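Local atomic coordinates of aldehyde dehydrogenase (Anabaena variabilis, PDB entry 4H7N), a protein that probably oxidises aldehydes to carboxylic acids with NAD+ as the electron acceptor, as a member of the aldehyde dehydrogenase family. Residues A[103-108]-A[448-453]. Residues are numbered along the deposited sequence; the frame is centred on the assembly and turned at random.
Sequences PELLQT and AGLKRF
Leu450 meets two leucines of the 103-108 segment with different parts of its side chain. Its CB lies 4.0 Å from CD1 of Leu105, and the two side chains slant across each other. Its CD2 touches CD2 of Leu106, also at 4.0 Å, and here the side chains cross at about a right angle. CG of Leu450 stands anti to its backbone N (chi1 -171°), which brings CD2 up against Leu106. Pro149 of helix 147-153 packs against Leu450 as well, and Val49 and Arg52 of helix 48-64 lie against Leu106. Lys451 takes a second route across. Its chain bends at chi3 (94°) and chi4, and NZ ends 2.9 Å from the backbone O of Leu105, near the C-terminal end of helix 82-106. On the side of 448-453 away from helix 82-106, Arg452 folds back on its own backbone. NE and NH2 both donate to O of Gly449, side-on, with NH2 in the carbonyl plane and NE above it. NH2 also forms a salt bridge with Asp146. Mostly apolar packing, away from the predicted active site, joins helix 82-106 to helix 448-451, which leads into strand 454-462, antiparallel to strand 118-134 in this aldehyde dehydrogenase fold.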
loop_
_atom_site.group_PDB
_atom_site.type_symbol
_atom_site.label_atom_id
_atom_site.label_comp_id
_atom_site.label_asym_id
_atom_site.label_seq_id
_atom_site.Cartn_x
_atom_site.Cartn_y
_atom_site.Cartn_z
ATOM N N PRO A 103 17.482 0.005 -13.178
ATOM C CA PRO A 103 17.380 -0.968 -14.300
ATOM C C PRO A 103 16.996 -2.355 -13.823
ATOM O O PRO A 103 16.168 -3.022 -14.425
ATOM C CB PRO A 103 18.779 -0.916 -14.943
ATOM C CG PRO A 103 19.221 0.496 -14.648
ATOM C CD PRO A 103 18.767 0.733 -13.225
ATOM N N GLU A 104 17.588 -2.784 -12.726
ATOM C CA GLU A 104 17.332 -4.114 -12.223
ATOM C C GLU A 104 15.908 -4.211 -11.710
ATOM O O GLU A 104 15.251 -5.217 -11.891
ATOM C CB GLU A 104 18.297 -4.433 -11.132
ATOM C CG GLU A 104 18.075 -5.749 -10.442
ATOM C CD GLU A 104 18.010 -5.547 -8.936
ATOM O OE1 GLU A 104 18.091 -4.365 -8.491
ATOM O OE2 GLU A 104 17.877 -6.559 -8.205
ATOM N N LEU A 105 15.410 -3.143 -11.109
ATOM C CA LEU A 105 14.051 -3.155 -10.570
ATOM C C LEU A 105 12.997 -3.115 -11.655
ATOM O O LEU A 105 11.872 -3.527 -11.401
ATOM C CB LEU A 105 13.838 -1.978 -9.571
ATOM C CG LEU A 105 14.765 -2.063 -8.343
ATOM C CD1 LEU A 105 14.639 -0.839 -7.454
ATOM C CD2 LEU A 105 14.507 -3.323 -7.512
ATOM N N LEU A 106 13.319 -2.588 -12.840
ATOM C CA LEU A 106 12.325 -2.420 -13.885
ATOM C C LEU A 106 12.362 -3.509 -14.967
ATOM O O LEU A 106 11.580 -3.477 -15.905
ATOM C CB LEU A 106 12.479 -1.084 -14.542
ATOM C CG LEU A 106 12.257 0.130 -13.645
ATOM C CD1 LEU A 106 12.555 1.334 -14.469
ATOM C CD2 LEU A 106 10.833 0.207 -13.162
ATOM N N GLN A 107 13.273 -4.455 -14.850
ATOM C CA GLN A 107 13.444 -5.448 -15.921
ATOM C C GLN A 107 12.262 -6.446 -15.924
ATOM O O GLN A 107 11.848 -6.921 -14.866
ATOM C CB GLN A 107 14.777 -6.177 -15.754
ATOM C CG GLN A 107 14.780 -7.183 -14.622
ATOM C CD GLN A 107 16.179 -7.564 -14.174
ATOM O OE1 GLN A 107 17.145 -7.469 -14.942
ATOM N NE2 GLN A 107 16.300 -7.991 -12.910
ATOM N N THR A 108 11.708 -6.729 -17.103
ATOM C CA THR A 108 10.671 -7.763 -17.241
ATOM C C THR A 108 11.285 -9.137 -16.913
ATOM O O THR A 108 12.494 -9.302 -16.825
ATOM C CB THR A 108 10.099 -7.836 -18.680
ATOM O OG1 THR A 108 11.151 -8.228 -19.583
ATOM C CG2 THR A 108 9.464 -6.500 -19.137
ATOM N N ALA A 448 11.537 -1.624 -2.712
ATOM C CA ALA A 448 10.114 -1.275 -2.515
ATOM C C ALA A 448 9.831 0.220 -2.630
ATOM O O ALA A 448 8.738 0.622 -2.994
ATOM C CB ALA A 448 9.632 -1.794 -1.169
ATOM N N GLY A 449 10.846 1.038 -2.356
ATOM C CA GLY A 449 10.795 2.453 -2.511
ATOM C C GLY A 449 10.643 2.931 -3.960
ATOM O O GLY A 449 10.198 4.076 -4.194
ATOM N N LEU A 450 11.016 2.085 -4.930
ATOM C CA LEU A 450 10.767 2.416 -6.303
ATOM C C LEU A 450 9.552 1.657 -6.784
ATOM O O LEU A 450 8.751 2.177 -7.509
ATOM C CB LEU A 450 11.976 2.133 -7.176
ATOM C CG LEU A 450 11.739 2.703 -8.557
ATOM C CD1 LEU A 450 12.938 3.474 -8.974
ATOM C CD2 LEU A 450 11.435 1.561 -9.493
ATOM N N LYS A 451 9.398 0.414 -6.341
ATOM C CA LYS A 451 8.308 -0.395 -6.825
ATOM C C LYS A 451 6.930 0.054 -6.409
ATOM O O LYS A 451 5.949 -0.192 -7.090
ATOM C CB LYS A 451 8.569 -1.839 -6.461
ATOM C CG LYS A 451 9.786 -2.371 -7.216
ATOM C CD LYS A 451 10.042 -3.851 -6.946
ATOM C CE LYS A 451 9.369 -4.721 -8.005
ATOM N NZ LYS A 451 10.015 -4.504 -9.332
ATOM N N ARG A 452 6.822 0.798 -5.333
ATOM C CA ARG A 452 5.542 1.373 -5.030
ATOM C C ARG A 452 4.927 2.221 -6.155
ATOM O O ARG A 452 3.695 2.423 -6.171
ATOM C CB ARG A 452 5.590 2.079 -3.685
ATOM C CG ARG A 452 6.295 3.362 -3.672
ATOM C CD ARG A 452 6.657 3.793 -2.220
ATOM N NE ARG A 452 7.864 4.578 -2.403
ATOM C CZ ARG A 452 8.114 5.813 -1.963
ATOM N NH1 ARG A 452 7.251 6.491 -1.235
ATOM N NH2 ARG A 452 9.294 6.356 -2.233
ATOM N N PHE A 453 5.758 2.745 -7.063
ATOM C CA PHE A 453 5.284 3.638 -8.133
ATOM C C PHE A 453 4.896 2.912 -9.435
ATOM O O PHE A 453 4.628 3.563 -10.428
ATOM C CB PHE A 453 6.361 4.691 -8.453
ATOM C CG PHE A 453 6.635 5.616 -7.303
ATOM C CD1 PHE A 453 5.615 6.324 -6.732
ATOM C CD2 PHE A 453 7.869 5.650 -6.719
ATOM C CE1 PHE A 453 5.839 7.179 -5.639
ATOM C CE2 PHE A 453 8.099 6.429 -5.602
ATOM C CZ PHE A 453 7.099 7.206 -5.074
#